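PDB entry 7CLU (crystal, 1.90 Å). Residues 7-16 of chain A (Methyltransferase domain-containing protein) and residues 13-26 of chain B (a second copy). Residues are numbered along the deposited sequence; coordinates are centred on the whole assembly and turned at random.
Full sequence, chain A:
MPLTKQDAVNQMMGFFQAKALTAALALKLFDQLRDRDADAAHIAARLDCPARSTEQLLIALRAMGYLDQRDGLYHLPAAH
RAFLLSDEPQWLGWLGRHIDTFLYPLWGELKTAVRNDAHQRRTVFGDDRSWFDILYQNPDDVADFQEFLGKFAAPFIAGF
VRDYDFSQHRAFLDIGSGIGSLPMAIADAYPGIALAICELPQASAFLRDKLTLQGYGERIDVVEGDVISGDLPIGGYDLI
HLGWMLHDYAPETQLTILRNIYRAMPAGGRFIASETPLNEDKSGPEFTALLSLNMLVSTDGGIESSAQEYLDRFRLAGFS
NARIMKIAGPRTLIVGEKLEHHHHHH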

# COMPACT_ATOMS: atom_id res chain seq x y z
N ASP A 7 4.81 5.68 -13.13
CA ASP A 7 4.83 4.43 -12.39
C ASP A 7 5.19 4.66 -10.93
O ASP A 7 4.51 4.17 -10.02
CB ASP A 7 5.84 3.47 -13.02
CG ASP A 7 5.43 3.02 -14.41
OD1 ASP A 7 4.29 2.53 -14.55
OD2 ASP A 7 6.24 3.15 -15.35
N ALA A 8 6.28 5.38 -10.69
CA ALA A 8 6.68 5.65 -9.31
C ALA A 8 5.57 6.35 -8.55
O ALA A 8 5.24 5.96 -7.42
CB ALA A 8 7.97 6.46 -9.31
N VAL A 9 4.92 7.33 -9.19
CA VAL A 9 3.81 8.04 -8.55
C VAL A 9 2.67 7.08 -8.27
O VAL A 9 2.09 7.09 -7.18
CB VAL A 9 3.35 9.21 -9.44
CG1 VAL A 9 2.02 9.78 -8.93
CG2 VAL A 9 4.41 10.30 -9.52
N ASN A 10 2.32 6.25 -9.26
CA ASN A 10 1.28 5.24 -9.07
C ASN A 10 1.59 4.37 -7.86
O ASN A 10 0.71 4.09 -7.03
CB ASN A 10 1.16 4.37 -10.33
CG ASN A 10 0.41 5.07 -11.46
OD1 ASN A 10 -0.36 5.99 -11.21
ND2 ASN A 10 0.67 4.65 -12.69
N GLN A 11 2.84 3.92 -7.73
CA GLN A 11 3.14 3.03 -6.61
C GLN A 11 3.24 3.77 -5.29
O GLN A 11 2.81 3.24 -4.26
CB GLN A 11 4.40 2.24 -6.90
CG GLN A 11 4.28 1.39 -8.12
CD GLN A 11 5.27 0.26 -8.13
OE1 GLN A 11 6.35 0.36 -8.72
NE2 GLN A 11 4.91 -0.85 -7.47
N MET A 12 3.77 5.00 -5.28
CA MET A 12 3.79 5.78 -4.05
C MET A 12 2.38 6.03 -3.51
O MET A 12 2.21 6.21 -2.30
CB MET A 12 4.52 7.11 -4.26
CG MET A 12 6.03 6.97 -4.50
SD MET A 12 6.76 8.45 -5.26
CE MET A 12 6.46 9.65 -3.97
N MET A 13 1.37 6.03 -4.38
CA MET A 13 -0.03 6.23 -3.97
C MET A 13 -0.77 4.92 -3.75
O MET A 13 -1.98 4.95 -3.46
CB MET A 13 -0.79 7.04 -5.03
CG MET A 13 -0.05 8.27 -5.49
SD MET A 13 0.21 9.37 -4.12
CE MET A 13 -1.37 10.21 -4.18
N GLY A 14 -0.09 3.78 -3.89
CA GLY A 14 -0.74 2.49 -3.76
C GLY A 14 -1.27 2.17 -2.38
O GLY A 14 -2.03 1.20 -2.24
N PHE A 15 -0.88 2.95 -1.36
CA PHE A 15 -1.56 2.83 -0.07
C PHE A 15 -3.03 3.22 -0.16
O PHE A 15 -3.83 2.76 0.66
CB PHE A 15 -0.82 3.63 1.04
CG PHE A 15 -0.84 5.14 0.83
CD1 PHE A 15 0.06 5.75 -0.02
CD2 PHE A 15 -1.76 5.93 1.51
CE1 PHE A 15 0.03 7.13 -0.23
CE2 PHE A 15 -1.79 7.32 1.31
CZ PHE A 15 -0.90 7.90 0.43
N PHE A 16 -3.42 4.01 -1.18
CA PHE A 16 -4.84 4.28 -1.44
C PHE A 16 -5.63 2.98 -1.61
O PHE A 16 -6.64 2.75 -0.93
CB PHE A 16 -5.03 5.12 -2.70
CG PHE A 16 -4.72 6.57 -2.54
CD1 PHE A 16 -4.14 7.07 -1.38
CD2 PHE A 16 -5.00 7.45 -3.59
CE1 PHE A 16 -3.84 8.42 -1.26
CE2 PHE A 16 -4.71 8.81 -3.47
CZ PHE A 16 -4.13 9.29 -2.30
N MET B 13 -1.50 -5.08 0.38
CA MET B 13 -0.11 -4.88 0.87
C MET B 13 0.64 -3.87 -0.01
O MET B 13 1.86 -3.74 0.16
CB MET B 13 0.66 -6.20 0.90
CG MET B 13 -0.13 -7.34 1.52
SD MET B 13 0.86 -8.36 2.64
CE MET B 13 0.94 -7.28 4.07
N GLY B 14 -0.07 -3.19 -0.92
CA GLY B 14 0.57 -2.20 -1.78
C GLY B 14 1.23 -1.06 -1.04
O GLY B 14 2.07 -0.36 -1.62
N PHE B 15 0.86 -0.82 0.22
CA PHE B 15 1.58 0.16 1.02
C PHE B 15 3.03 -0.25 1.24
O PHE B 15 3.86 0.62 1.54
CB PHE B 15 0.86 0.42 2.37
CG PHE B 15 0.85 -0.76 3.33
CD1 PHE B 15 -0.08 -1.78 3.20
CD2 PHE B 15 1.73 -0.79 4.40
CE1 PHE B 15 -0.11 -2.84 4.11
CE2 PHE B 15 1.72 -1.85 5.31
CZ PHE B 15 0.80 -2.87 5.16
N PHE B 16 3.36 -1.55 1.09
CA PHE B 16 4.75 -1.99 1.07
C PHE B 16 5.56 -1.24 0.02
O PHE B 16 6.58 -0.61 0.32
CB PHE B 16 4.86 -3.49 0.75
CG PHE B 16 4.59 -4.39 1.91
CD1 PHE B 16 4.04 -3.92 3.08
CD2 PHE B 16 4.89 -5.74 1.80
CE1 PHE B 16 3.80 -4.78 4.14
CE2 PHE B 16 4.64 -6.61 2.86
CZ PHE B 16 4.10 -6.13 4.03
N GLN B 17 5.13 -1.35 -1.24
CA GLN B 17 5.82 -0.69 -2.34
C GLN B 17 5.84 0.82 -2.15
O GLN B 17 6.84 1.47 -2.45
CB GLN B 17 5.13 -1.02 -3.67
CG GLN B 17 5.42 -2.41 -4.20
CD GLN B 17 4.50 -3.47 -3.64
OE1 GLN B 17 3.70 -3.24 -2.72
NE2 GLN B 17 4.59 -4.65 -4.22
N ALA B 18 4.72 1.39 -1.69
CA ALA B 18 4.61 2.83 -1.56
C ALA B 18 5.63 3.37 -0.57
O ALA B 18 6.37 4.32 -0.86
CB ALA B 18 3.19 3.21 -1.14
N LYS B 19 5.74 2.73 0.60
CA LYS B 19 6.69 3.19 1.60
C LYS B 19 8.14 2.88 1.21
O LYS B 19 9.05 3.61 1.64
CB LYS B 19 6.37 2.60 2.97
CG LYS B 19 5.34 3.43 3.75
CD LYS B 19 5.90 4.82 4.14
CE LYS B 19 4.84 5.75 4.73
NZ LYS B 19 5.45 6.83 5.61
N ALA B 20 8.39 1.82 0.43
CA ALA B 20 9.76 1.59 -0.03
C ALA B 20 10.24 2.77 -0.86
O ALA B 20 11.39 3.23 -0.70
CB ALA B 20 9.85 0.29 -0.83
N LEU B 21 9.36 3.30 -1.71
CA LEU B 21 9.70 4.45 -2.54
C LEU B 21 9.85 5.72 -1.71
O LEU B 21 10.80 6.49 -1.91
CB LEU B 21 8.63 4.62 -3.62
CG LEU B 21 8.76 3.57 -4.72
CD1 LEU B 21 7.54 3.58 -5.66
CD2 LEU B 21 10.03 3.85 -5.51
N THR B 22 8.91 6.00 -0.79
CA THR B 22 9.01 7.27 -0.08
C THR B 22 10.16 7.26 0.92
O THR B 22 10.85 8.28 1.10
CB THR B 22 7.70 7.62 0.64
OG1 THR B 22 7.49 6.75 1.76
CG2 THR B 22 6.48 7.56 -0.31
N ALA B 23 10.39 6.13 1.61
CA ALA B 23 11.55 6.04 2.49
C ALA B 23 12.84 6.21 1.69
O ALA B 23 13.75 6.93 2.12
CB ALA B 23 11.55 4.72 3.27
N ALA B 24 12.90 5.61 0.50
CA ALA B 24 14.09 5.76 -0.34
C ALA B 24 14.31 7.21 -0.74
O ALA B 24 15.44 7.71 -0.73
CB ALA B 24 14.00 4.88 -1.58
N LEU B 25 13.22 7.92 -1.07
CA LEU B 25 13.33 9.33 -1.39
C LEU B 25 13.76 10.15 -0.17
O LEU B 25 14.64 11.01 -0.26
CB LEU B 25 12.00 9.83 -1.92
CG LEU B 25 11.66 9.26 -3.29
CD1 LEU B 25 10.19 9.52 -3.63
CD2 LEU B 25 12.59 9.85 -4.33
N ALA B 26 13.11 9.90 0.98
CA ALA B 26 13.43 10.64 2.19
C ALA B 26 14.88 10.42 2.60
O ALA B 26 15.55 11.34 3.09
CB ALA B 26 12.49 10.23 3.32
O HOH W 1 2.09 0.67 -4.33

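Helix 7-12 of chain A crosses helix 15-26 of chain B with 118° between their N-to-C directions and 8.3 Å between axes at closest approach. At the crossing the CA atoms of A:Met12 and B:Ala18 lie 3.9 Å apart, and the methyl CB of B:Ala18 sits 3.1 Å from A:Gln11 O and 3.4 Å from A:Met12 O, against bare backbone where the chain A helix ends. A:Gln11 O still accepts from A:Gly14 N (3.0 Å), whereas A:Met12 O is buried without a partner.

No direct hydrogen bond joins the stretches. Water 1 supplies the polar link, donating to A:Gln11 O (2.7 Å) and to B:Gly14 O (2.9 Å).

The remaining contact is largely apolar, and A:Met12 contributes the largest covered area, 84 Å². Its chi1 of -69° (m) and chi2 of 161° (t) extend the chain along the B helix: A:Met12 CG meets B:Leu21 CB at 3.6 Å, and a chi3 of 64° (p) places A:Met12 CE 3.7 Å from B:Leu25 CD1, one helical turn on. Both leucines point toward chain A and adopt the mt rotamer common in helices. B:Leu21 CD1 also reaches A:Gln11 CB at 3.6 Å.

A:Gln11 (chi1 m, chi2 t) carries its amide to B:Gln17: A:Gln11 NE2 lies 3.7 Å from B:Gln17 CG, a packing contact; A:Gln11 OE1 is hydrogen-bonded elsewhere in the structure. B:Gln17 starts toward chain A, but its chi2 of 86° (p) helps turn the end away.

A:Phe15 CB and B:Phe15 CB meet at 3.9 Å. Nearly identical chi1 values, 66° and 67° (p), with chi2 -82° in both, lead the rings away from the opposing stretch. A:Phe15 CA and B:Phe15 CA are 4.3 Å apart. B:Ala18 CB lies at the edge of the A:Phe15 ring, 4.2 Å from A:Phe15 CD1.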